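Local coordinates for putative flavoprotein (Bacteroides eggerthii, PDB 4ICI) that binds flavin mononucleotide in a flavodoxin-like fold and probably serves in electron transfer or a related flavin-dependent redox reaction, at residues A[29-34]-A[40-45]; A[79-84]-A[111-116]; A[91-96]-A[107-112]. All coordinates share one frame; numbering follows the deposited sequence.

Contact 1: A[29-34]-A[40-45]. With EDO (1,2-ethanediol), chain E.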
loop_
_atom_site.group_PDB
_atom_site.type_symbol
_atom_site.label_atom_id
_atom_site.label_comp_id
_atom_site.label_asym_id
_atom_site.label_seq_id
_atom_site.Cartn_x
_atom_site.Cartn_y
_atom_site.Cartn_z
ATOM N N ARG A 29 -9.779 -3.251 -5.487
ATOM C CA ARG A 29 -11.120 -3.478 -4.964
ATOM C C ARG A 29 -11.157 -3.290 -3.454
ATOM O O ARG A 29 -12.106 -2.679 -2.926
ATOM C CB ARG A 29 -11.621 -4.861 -5.379
ATOM C CG ARG A 29 -11.951 -4.946 -6.879
ATOM C CD ARG A 29 -12.682 -6.239 -7.320
ATOM N NE ARG A 29 -12.050 -7.492 -6.879
ATOM C CZ ARG A 29 -11.074 -8.148 -7.515
ATOM N NH1 ARG A 29 -10.543 -7.688 -8.652
ATOM N NH2 ARG A 29 -10.609 -9.289 -6.990
ATOM N N ALA A 30 -10.120 -3.768 -2.754
ATOM C CA ALA A 30 -10.007 -3.538 -1.316
ATOM C C ALA A 30 -9.924 -2.036 -1.015
ATOM O O ALA A 30 -10.590 -1.516 -0.112
ATOM C CB ALA A 30 -8.787 -4.275 -0.750
ATOM N N ALA A 31 -9.096 -1.338 -1.774
ATOM C CA ALA A 31 -8.943 0.096 -1.612
ATOM C C ALA A 31 -10.266 0.853 -1.791
ATOM O O ALA A 31 -10.565 1.817 -1.089
ATOM C CB ALA A 31 -7.873 0.621 -2.583
ATOM N N GLU A 32 -11.018 0.445 -2.806
ATOM C CA GLU A 32 -12.314 1.083 -3.093
ATOM C C GLU A 32 -13.290 0.920 -1.936
ATOM O O GLU A 32 -13.976 1.889 -1.561
ATOM C CB GLU A 32 -12.880 0.505 -4.373
ATOM C CG GLU A 32 -14.135 1.200 -4.883
ATOM C CD GLU A 32 -14.640 0.646 -6.184
ATOM O OE1 GLU A 32 -13.859 -0.056 -6.858
ATOM O OE2 GLU A 32 -15.800 0.937 -6.571
ATOM N N LYS A 33 -13.323 -0.281 -1.358
ATOM C CA LYS A 33 -14.178 -0.524 -0.189
ATOM C C LYS A 33 -13.724 0.333 1.001
ATOM O O LYS A 33 -14.543 0.937 1.699
ATOM C CB LYS A 33 -14.156 -1.995 0.212
ATOM C CG LYS A 33 -14.784 -2.964 -0.765
ATOM C CD LYS A 33 -14.834 -4.398 -0.183
ATOM C CE LYS A 33 -15.769 -5.306 -0.984
ATOM N NZ LYS A 33 -16.115 -6.591 -0.259
ATOM N N LEU A 34 -12.408 0.379 1.234
ATOM C CA LEU A 34 -11.869 1.202 2.316
ATOM C C LEU A 34 -12.209 2.680 2.131
ATOM O O LEU A 34 -12.709 3.345 3.045
ATOM C CB LEU A 34 -10.364 0.974 2.421
ATOM C CG LEU A 34 -9.619 1.772 3.473
ATOM C CD1 LEU A 34 -10.200 1.580 4.873
ATOM C CD2 LEU A 34 -8.144 1.302 3.443
ATOM N N GLY A 40 -12.772 8.546 1.990
ATOM C CA GLY A 40 -11.448 8.973 1.607
ATOM C C GLY A 40 -11.274 9.124 0.104
ATOM O O GLY A 40 -11.950 8.456 -0.684
ATOM N N ASP A 41 -10.339 9.976 -0.278
ATOM C CA ASP A 41 -9.910 10.074 -1.668
ATOM C C ASP A 41 -9.058 8.860 -1.967
ATOM O O ASP A 41 -8.352 8.406 -1.089
ATOM C CB ASP A 41 -9.048 11.330 -1.853
ATOM C CG ASP A 41 -9.842 12.634 -1.764
ATOM O OD1 ASP A 41 -11.078 12.607 -1.930
ATOM O OD2 ASP A 41 -9.215 13.703 -1.554
ATOM N N LEU A 42 -9.107 8.358 -3.200
ATOM C CA LEU A 42 -8.224 7.285 -3.632
ATOM C C LEU A 42 -7.168 7.807 -4.596
ATOM O O LEU A 42 -7.481 8.637 -5.457
ATOM C CB LEU A 42 -8.990 6.143 -4.306
ATOM C CG LEU A 42 -9.319 4.942 -3.420
ATOM C CD1 LEU A 42 -10.228 5.375 -2.334
ATOM C CD2 LEU A 42 -9.949 3.787 -4.260
ATOM N N TYR A 43 -5.939 7.298 -4.442
ATOM C CA TYR A 43 -4.817 7.606 -5.303
ATOM C C TYR A 43 -4.209 6.278 -5.782
ATOM O O TYR A 43 -3.490 5.598 -5.040
ATOM C CB TYR A 43 -3.776 8.449 -4.569
ATOM C CG TYR A 43 -2.423 8.562 -5.274
ATOM C CD1 TYR A 43 -2.305 9.145 -6.528
ATOM C CD2 TYR A 43 -1.280 8.113 -4.661
ATOM C CE1 TYR A 43 -1.060 9.237 -7.164
ATOM C CE2 TYR A 43 -0.042 8.208 -5.294
ATOM C CZ TYR A 43 0.050 8.761 -6.529
ATOM O OH TYR A 43 1.311 8.855 -7.126
ATOM N N PRO A 44 -4.513 5.887 -7.037
ATOM C CA PRO A 44 -3.839 4.752 -7.607
ATOM C C PRO A 44 -2.362 5.101 -7.879
ATOM O O PRO A 44 -2.041 6.093 -8.558
ATOM C CB PRO A 44 -4.602 4.489 -8.902
ATOM C CG PRO A 44 -5.931 5.247 -8.761
ATOM C CD PRO A 44 -5.541 6.443 -7.939
ATOM N N ILE A 45 -1.473 4.279 -7.338
ATOM C CA ILE A 45 -0.033 4.406 -7.564
ATOM C C ILE A 45 0.241 3.682 -8.878
ATOM O O ILE A 45 0.292 2.445 -8.896
ATOM C CB ILE A 45 0.773 3.762 -6.409
ATOM C CG1 ILE A 45 0.456 4.446 -5.042
ATOM C CG2 ILE A 45 2.260 3.802 -6.725
ATOM C CD1 ILE A 45 0.962 3.677 -3.794
HETATM C C1 EDO E . -2.855 1.913 -10.725
HETATM O O1 EDO E . -2.123 1.271 -11.781
HETATM C C2 EDO E . -2.791 1.187 -9.368
HETATM O O2 EDO E . -1.585 0.503 -9.140
#
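Leu42 reaches up from the edge strand and sets its branched end against the backbone of the helix, at the level of Ala31 and Glu32. The contact is one of van der Waals touches, the leucine methyls lying against helix backbone atoms, Ala31 O among them, and against the CB of Ala31. The methyl CD2 does most of the work: it lies 3.8 Å from the CA of Glu32 and 4.1 Å from the CB of Ala31, so it sits against the turn of backbone that joins the two residues. The other methyl, Leu42 CD1, comes to 3.8 Å from the carbonyl oxygen Ala31 O, and the fork thus holds both branches to one helical turn. A chi1 of -98°, well off a staggered value, turns the fork of Leu42 to the helix. Of Glu32, the CA and CB flank the leucine while the extended chain carries the carboxylate away from the strand.

These segments are the helix and second strand of the right-handed beta-alpha-beta crossover built from strand 16-20, helix 26-38 and strand 41-44, the first such unit of the flavodoxin-like fold. Ala31 also packs on Tyr20 and Phe123 of the sheet. Leu42 in turn rests on Val18 of the neighbouring strand.

No hydrogen bond crosses between helix and strand; strand 41-44 is instead tied by backbone bonds to strand 16-20, and the side chain of Asp41 bonds through OD2 to Tyr88 OH. At Ile45, an ethanediol, probably from the crystallisation liquor, gives a hydrogen bond from O2 to the carbonyl oxygen Ile45 O, 2.7 Å long, and also bonds to Ser22 N. Its carbon C1 lies 3.6 Å from the CB of Pro44.

Contact 2: A[79-84]-A[111-116]; sequences KSKKEN and EGHSLK
His113 and Lys82 meet through a backbone-to-side-chain hydrogen bond: the amide Lys82 N points at the ring nitrogen His113 NE2, 2.9 Å away, with an N-H...N angle of 159°. The amide lies only 3° out of the ring plane, so NE2 accepts it at the ring's edge. Lys82 CB also lies close, 3.8 Å from His113 NE2. Beside this bond runs Lys81, its extended chain sliding past the imidazole in the opposite direction; CB is 3.5 Å from His113 NE2. At its far end Lys81 NZ gives a 2.9 Å hydrogen bond to Gly112 O, in the carbonyl plane and on a lone pair. Lys81 and Lys82 thus grip Gly112 and His113.

The second shell fixes the ring. His113 ND1 is hydrogen-bonded to Phe109 O; with NE2 taking the amide proton, this is consistent with a neutral ring carrying its proton on ND1. The Lys82 chain, bent at chi2 and chi4, leads away and brings NZ to Asn84 OD1 at 2.7 Å. Reciprocal side-chain-to-backbone hydrogen bonds thus join segment 111-116, which follows on from helix 104-112, to the loop before strand 90-96 in a flavodoxin-like fold.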
loop_
_atom_site.group_PDB
_atom_site.type_symbol
_atom_site.label_atom_id
_atom_site.label_comp_id
_atom_site.label_asym_id
_atom_site.label_seq_id
_atom_site.Cartn_x
_atom_site.Cartn_y
_atom_site.Cartn_z
ATOM N N LYS A 79 4.152 6.996 -12.460
ATOM C CA LYS A 79 3.725 7.951 -13.487
ATOM C C LYS A 79 3.604 9.367 -12.989
ATOM O O LYS A 79 4.217 10.305 -13.536
ATOM C CB LYS A 79 2.365 7.565 -14.044
ATOM C CG LYS A 79 2.413 6.658 -15.202
ATOM C CD LYS A 79 1.114 6.701 -15.974
ATOM C CE LYS A 79 1.032 5.517 -16.884
ATOM N NZ LYS A 79 -0.138 5.584 -17.830
ATOM N N SER A 80 2.786 9.549 -11.954
ATOM C CA SER A 80 2.416 10.884 -11.472
ATOM C C SER A 80 2.281 10.871 -9.970
ATOM O O SER A 80 1.575 9.989 -9.440
ATOM C CB SER A 80 1.073 11.284 -12.085
ATOM O OG SER A 80 1.182 11.331 -13.489
ATOM N N LYS A 81 2.906 11.834 -9.297
ATOM C CA LYS A 81 2.736 11.993 -7.846
ATOM C C LYS A 81 1.364 12.548 -7.508
ATOM O O LYS A 81 0.661 13.150 -8.338
ATOM C CB LYS A 81 3.803 12.926 -7.247
ATOM C CG LYS A 81 5.214 12.366 -7.331
ATOM C CD LYS A 81 6.223 13.228 -6.603
ATOM C CE LYS A 81 7.617 12.618 -6.602
ATOM N NZ LYS A 81 8.511 13.441 -5.738
ATOM N N LYS A 82 0.990 12.339 -6.250
ATOM C CA LYS A 82 -0.197 12.966 -5.692
ATOM C C LYS A 82 0.132 14.402 -5.282
ATOM O O LYS A 82 0.784 14.651 -4.259
ATOM C CB LYS A 82 -0.708 12.143 -4.496
ATOM C CG LYS A 82 -2.060 12.607 -3.956
ATOM C CD LYS A 82 -3.181 12.330 -4.928
ATOM C CE LYS A 82 -4.556 12.477 -4.330
ATOM N NZ LYS A 82 -5.216 13.705 -4.802
ATOM N N GLU A 83 -0.325 15.354 -6.079
ATOM C CA GLU A 83 0.161 16.734 -5.924
ATOM C C GLU A 83 -0.269 17.428 -4.620
ATOM O O GLU A 83 0.471 18.248 -4.065
ATOM C CB GLU A 83 -0.275 17.566 -7.128
ATOM C CG GLU A 83 0.307 17.048 -8.452
ATOM N N ASN A 84 -1.460 17.098 -4.137
ATOM C CA ASN A 84 -1.993 17.696 -2.895
ATOM C C ASN A 84 -1.754 16.839 -1.651
ATOM O O ASN A 84 -2.495 16.949 -0.678
ATOM C CB ASN A 84 -3.505 17.936 -3.027
ATOM C CG ASN A 84 -4.306 16.635 -3.099
ATOM O OD1 ASN A 84 -3.753 15.552 -3.432
ATOM N ND2 ASN A 84 -5.604 16.717 -2.762
ATOM N N GLU A 111 9.039 7.380 -0.566
ATOM C CA GLU A 111 10.208 8.238 -0.672
ATOM C C GLU A 111 9.974 9.502 -1.510
ATOM O O GLU A 111 10.731 10.495 -1.418
ATOM C CB GLU A 111 11.400 7.425 -1.180
ATOM C CG GLU A 111 11.844 6.406 -0.177
ATOM C CD GLU A 111 12.924 5.470 -0.651
ATOM O OE1 GLU A 111 13.488 5.698 -1.763
ATOM O OE2 GLU A 111 13.208 4.512 0.108
ATOM N N GLY A 112 8.918 9.501 -2.300
ATOM C CA GLY A 112 8.609 10.615 -3.172
ATOM C C GLY A 112 7.529 11.561 -2.673
ATOM O O GLY A 112 7.238 12.565 -3.327
ATOM N N HIS A 113 6.889 11.219 -1.550
ATOM C CA HIS A 113 5.826 12.028 -0.966
ATOM C C HIS A 113 6.192 12.326 0.493
ATOM O O HIS A 113 6.581 11.417 1.204
ATOM C CB HIS A 113 4.496 11.279 -1.045
ATOM C CG HIS A 113 3.976 11.091 -2.443
ATOM N ND1 HIS A 113 4.462 10.133 -3.306
ATOM C CD2 HIS A 113 2.994 11.733 -3.122
ATOM C CE1 HIS A 113 3.809 10.198 -4.452
ATOM N NE2 HIS A 113 2.910 11.164 -4.369
ATOM N N SER A 114 6.051 13.564 0.946
ATOM C CA SER A 114 6.288 13.871 2.348
ATOM C C SER A 114 5.120 13.358 3.182
ATOM O O SER A 114 3.982 13.790 2.992
ATOM C CB SER A 114 6.474 15.359 2.592
ATOM O OG SER A 114 6.717 15.561 3.988
ATOM N N LEU A 115 5.414 12.406 4.051
ATOM C CA LEU A 115 4.420 11.817 4.926
ATOM C C LEU A 115 4.694 12.165 6.394
ATOM O O LEU A 115 3.995 11.687 7.295
ATOM C CB LEU A 115 4.392 10.297 4.725
ATOM C CG LEU A 115 4.032 9.855 3.297
ATOM C CD1 LEU A 115 4.145 8.337 3.215
ATOM C CD2 LEU A 115 2.628 10.316 2.878
ATOM N N LYS A 116 5.687 13.019 6.621
ATOM C CA LYS A 116 5.960 13.573 7.956
ATOM C C LYS A 116 4.727 14.219 8.568
ATOM O O LYS A 116 4.007 14.958 7.899
ATOM C CB LYS A 116 7.101 14.598 7.861
ATOM C CG LYS A 116 7.458 15.302 9.171
ATOM C CD LYS A 116 8.740 16.143 9.046
ATOM C CE LYS A 116 8.496 17.419 8.279
ATOM N NZ LYS A 116 9.605 18.397 8.481
#

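Contact 3: A[91-96]-A[107-112]; sequences VFIGYP and NTFIEG. With FMN (flavin mononucleotide), chain B.
Ile93 drives its CD1 methyl against the edge of the Phe109 ring, in the ring plane, with CE2 of the phenylalanine 3.9 Å from that methyl. The two side chains cross obliquely, and Ile93 CG1 follows close behind, 4.0 Å from Phe109 CE2. The same CD1 methyl also meets Ile110, whose CG1 lies 3.9 Å from it; here the chains cross at about a right angle, leaving the methyl in touch with two successive helix residues. With CG1 anti to its carbonyl carbon (chi1 -56°) and CD1 extended beyond, Ile93 reaches straight out from the strand. Val91, two residues earlier on the same side of the strand, adds a looser touch at the ring edge, from CG1 to Phe109 CZ at 4.3 Å.

Strand and helix run nearly antiparallel, at 160°, their axes 10.7 Å apart, as expected for the first strand and the helix of a beta-alpha-beta unit, closed here by strand 119-125. Strand 90-96 is central in the sheet, and Ala19 of the adjacent strand also touches Phe109. At its C-terminal end the strand arrives at the flavin mononucleotide, where Pro96 CB stands 3.3 Å from the ribityl-phosphate oxygen O5'. No hydrogen bond spans strand and helix: all four touching side chains are buried hydrocarbon, so this interface rests on shape fit and the exclusion of water, without directional bonds.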
loop_
_atom_site.group_PDB
_atom_site.type_symbol
_atom_site.label_atom_id
_atom_site.label_comp_id
_atom_site.label_asym_id
_atom_site.label_seq_id
_atom_site.Cartn_x
_atom_site.Cartn_y
_atom_site.Cartn_z
ATOM N N VAL A 91 -2.901 8.701 5.701
ATOM C CA VAL A 91 -2.634 8.080 4.409
ATOM C C VAL A 91 -2.579 6.567 4.616
ATOM O O VAL A 91 -1.709 6.021 5.333
ATOM C CB VAL A 91 -1.332 8.599 3.778
ATOM C CG1 VAL A 91 -1.032 7.863 2.444
ATOM C CG2 VAL A 91 -1.380 10.110 3.558
ATOM N N PHE A 92 -3.572 5.854 4.060
ATOM C CA PHE A 92 -3.527 4.406 3.973
ATOM C C PHE A 92 -2.689 4.067 2.748
ATOM O O PHE A 92 -2.778 4.784 1.738
ATOM C CB PHE A 92 -4.939 3.819 3.828
ATOM C CG PHE A 92 -5.801 3.974 5.043
ATOM C CD1 PHE A 92 -6.597 5.107 5.238
ATOM C CD2 PHE A 92 -5.812 2.976 5.993
ATOM C CE1 PHE A 92 -7.391 5.235 6.358
ATOM C CE2 PHE A 92 -6.596 3.107 7.144
ATOM C CZ PHE A 92 -7.396 4.234 7.302
ATOM N N ILE A 93 -1.867 3.024 2.858
ATOM C CA ILE A 93 -1.007 2.589 1.770
ATOM C C ILE A 93 -1.243 1.106 1.522
ATOM O O ILE A 93 -0.912 0.264 2.366
ATOM C CB ILE A 93 0.478 2.800 2.071
ATOM C CG1 ILE A 93 0.761 4.257 2.411
ATOM C CG2 ILE A 93 1.315 2.343 0.889
ATOM C CD1 ILE A 93 2.230 4.564 2.808
ATOM N N GLY A 94 -1.875 0.777 0.386
ATOM C CA GLY A 94 -2.236 -0.568 0.076
ATOM C C GLY A 94 -1.431 -1.208 -1.031
ATOM O O GLY A 94 -0.942 -0.541 -1.965
ATOM N N TYR A 95 -1.305 -2.525 -0.938
ATOM C CA TYR A 95 -0.472 -3.291 -1.869
ATOM C C TYR A 95 -0.846 -4.764 -1.845
ATOM O O TYR A 95 -1.299 -5.286 -0.837
ATOM C CB TYR A 95 1.036 -3.110 -1.562
ATOM C CG TYR A 95 1.403 -3.286 -0.096
ATOM C CD1 TYR A 95 1.351 -2.209 0.781
ATOM C CD2 TYR A 95 1.758 -4.503 0.401
ATOM C CE1 TYR A 95 1.651 -2.388 2.134
ATOM C CE2 TYR A 95 2.061 -4.685 1.737
ATOM C CZ TYR A 95 2.007 -3.632 2.599
ATOM O OH TYR A 95 2.287 -3.786 3.950
ATOM N N PRO A 96 -0.529 -5.476 -2.928
ATOM C CA PRO A 96 -0.488 -6.926 -2.876
ATOM C C PRO A 96 0.778 -7.374 -2.149
ATOM O O PRO A 96 1.822 -6.723 -2.271
ATOM C CB PRO A 96 -0.402 -7.318 -4.340
ATOM C CG PRO A 96 0.341 -6.176 -4.996
ATOM C CD PRO A 96 -0.112 -4.951 -4.236
ATOM N N ASN A 107 7.902 1.615 -1.850
ATOM C CA ASN A 107 9.055 2.408 -1.437
ATOM C C ASN A 107 9.191 3.670 -2.312
ATOM O O ASN A 107 9.477 4.767 -1.818
ATOM C CB ASN A 107 10.349 1.591 -1.486
ATOM C CG ASN A 107 10.284 0.330 -0.641
ATOM O OD1 ASN A 107 9.807 -0.721 -1.098
ATOM N ND2 ASN A 107 10.758 0.423 0.603
ATOM N N THR A 108 8.992 3.529 -3.633
ATOM C CA THR A 108 9.035 4.719 -4.495
ATOM C C THR A 108 7.996 5.755 -4.044
ATOM O O THR A 108 8.306 6.953 -3.935
ATOM C CB THR A 108 8.780 4.377 -5.964
ATOM O OG1 THR A 108 9.600 3.257 -6.308
ATOM C CG2 THR A 108 9.032 5.584 -6.869
ATOM N N PHE A 109 6.793 5.290 -3.721
ATOM C CA PHE A 109 5.749 6.170 -3.250
ATOM C C PHE A 109 6.133 6.901 -1.956
ATOM O O PHE A 109 6.047 8.151 -1.866
ATOM C CB PHE A 109 4.437 5.402 -3.022
ATOM C CG PHE A 109 3.399 6.232 -2.328
ATOM C CD1 PHE A 109 2.764 7.269 -2.990
ATOM C CD2 PHE A 109 3.052 5.972 -0.986
ATOM C CE1 PHE A 109 1.829 8.058 -2.337
ATOM C CE2 PHE A 109 2.131 6.779 -0.356
ATOM C CZ PHE A 109 1.533 7.805 -1.027
ATOM N N ILE A 110 6.568 6.132 -0.960
ATOM C CA ILE A 110 6.882 6.700 0.359
ATOM C C ILE A 110 8.023 7.715 0.231
ATOM O O ILE A 110 7.979 8.778 0.845
ATOM C CB ILE A 110 7.217 5.600 1.367
ATOM C CG1 ILE A 110 5.957 4.803 1.716
ATOM C CG2 ILE A 110 7.870 6.176 2.660
ATOM C CD1 ILE A 110 6.249 3.491 2.405
ATOM N N GLU A 111 9.039 7.380 -0.566
ATOM C CA GLU A 111 10.208 8.238 -0.672
ATOM C C GLU A 111 9.974 9.502 -1.510
ATOM O O GLU A 111 10.731 10.495 -1.418
ATOM C CB GLU A 111 11.400 7.425 -1.180
ATOM C CG GLU A 111 11.844 6.406 -0.177
ATOM C CD GLU A 111 12.924 5.470 -0.651
ATOM O OE1 GLU A 111 13.488 5.698 -1.763
ATOM O OE2 GLU A 111 13.208 4.512 0.108
ATOM N N GLY A 112 8.918 9.501 -2.300
ATOM C CA GLY A 112 8.609 10.615 -3.172
ATOM C C GLY A 112 7.529 11.561 -2.673
ATOM O O GLY A 112 7.238 12.565 -3.327
HETATM N N1 FMN B . 0.536 -14.085 -1.909
HETATM C C2 FMN B . 0.875 -14.488 -0.641
HETATM O O2 FMN B . -0.009 -14.890 0.113
HETATM N N3 FMN B . 2.203 -14.447 -0.238
HETATM C C4 FMN B . 3.231 -14.053 -1.077
HETATM O O4 FMN B . 4.375 -14.003 -0.587
HETATM C C4A FMN B . 2.889 -13.676 -2.387
HETATM N N5 FMN B . 3.893 -13.291 -3.302
HETATM C C5A FMN B . 3.490 -12.886 -4.581
HETATM C C6 FMN B . 4.462 -12.463 -5.499
HETATM C C7 FMN B . 4.103 -12.047 -6.756
HETATM C C7M FMN B . 5.148 -11.549 -7.709
HETATM C C8 FMN B . 2.773 -12.024 -7.139
HETATM C C8M FMN B . 2.386 -11.582 -8.531
HETATM C C9 FMN B . 1.803 -12.452 -6.241
HETATM C C9A FMN B . 2.143 -12.871 -4.940
HETATM N N10 FMN B . 1.167 -13.290 -4.021
HETATM C C10 FMN B . 1.539 -13.683 -2.759
HETATM C "C1'" FMN B . -0.291 -13.235 -4.398
HETATM C "C2'" FMN B . -0.784 -11.766 -4.270
HETATM O "O2'" FMN B . -0.469 -11.158 -3.040
HETATM C "C3'" FMN B . -2.320 -11.673 -4.373
HETATM O "O3'" FMN B . -2.796 -12.442 -5.523
HETATM C "C4'" FMN B . -2.862 -10.212 -4.382
HETATM O "O4'" FMN B . -4.227 -10.283 -4.047
HETATM C "C5'" FMN B . -2.741 -9.601 -5.829
HETATM O "O5'" FMN B . -3.241 -8.294 -5.718
HETATM P P FMN B . -3.495 -7.351 -6.987
HETATM O O1P FMN B . -4.589 -8.067 -7.796
HETATM O O2P FMN B . -3.823 -6.017 -6.513
HETATM O O3P FMN B . -2.215 -7.235 -7.821
#

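How the contacts relate
From the N terminus, contact 1 comes first, closing the short turn between helix 26-38 and edge strand 41-44. Contacts 2 and 3 both follow it in series; the span of contact 3 starts inside that of contact 2, and both end on the same stretch, at helix 104-112, sharing Glu111 and Gly112. The helices of contacts 1 and 3 pack against the same parallel sheet, on opposite faces. Tyr43 joins all three, its OH probably hydrogen-bonded to Ser80 O at 2.6 Å and its ring against Phe109. Leu115 links contact 2 to Val91, Ile93 and Ile110, binding loop, helix and central strand together.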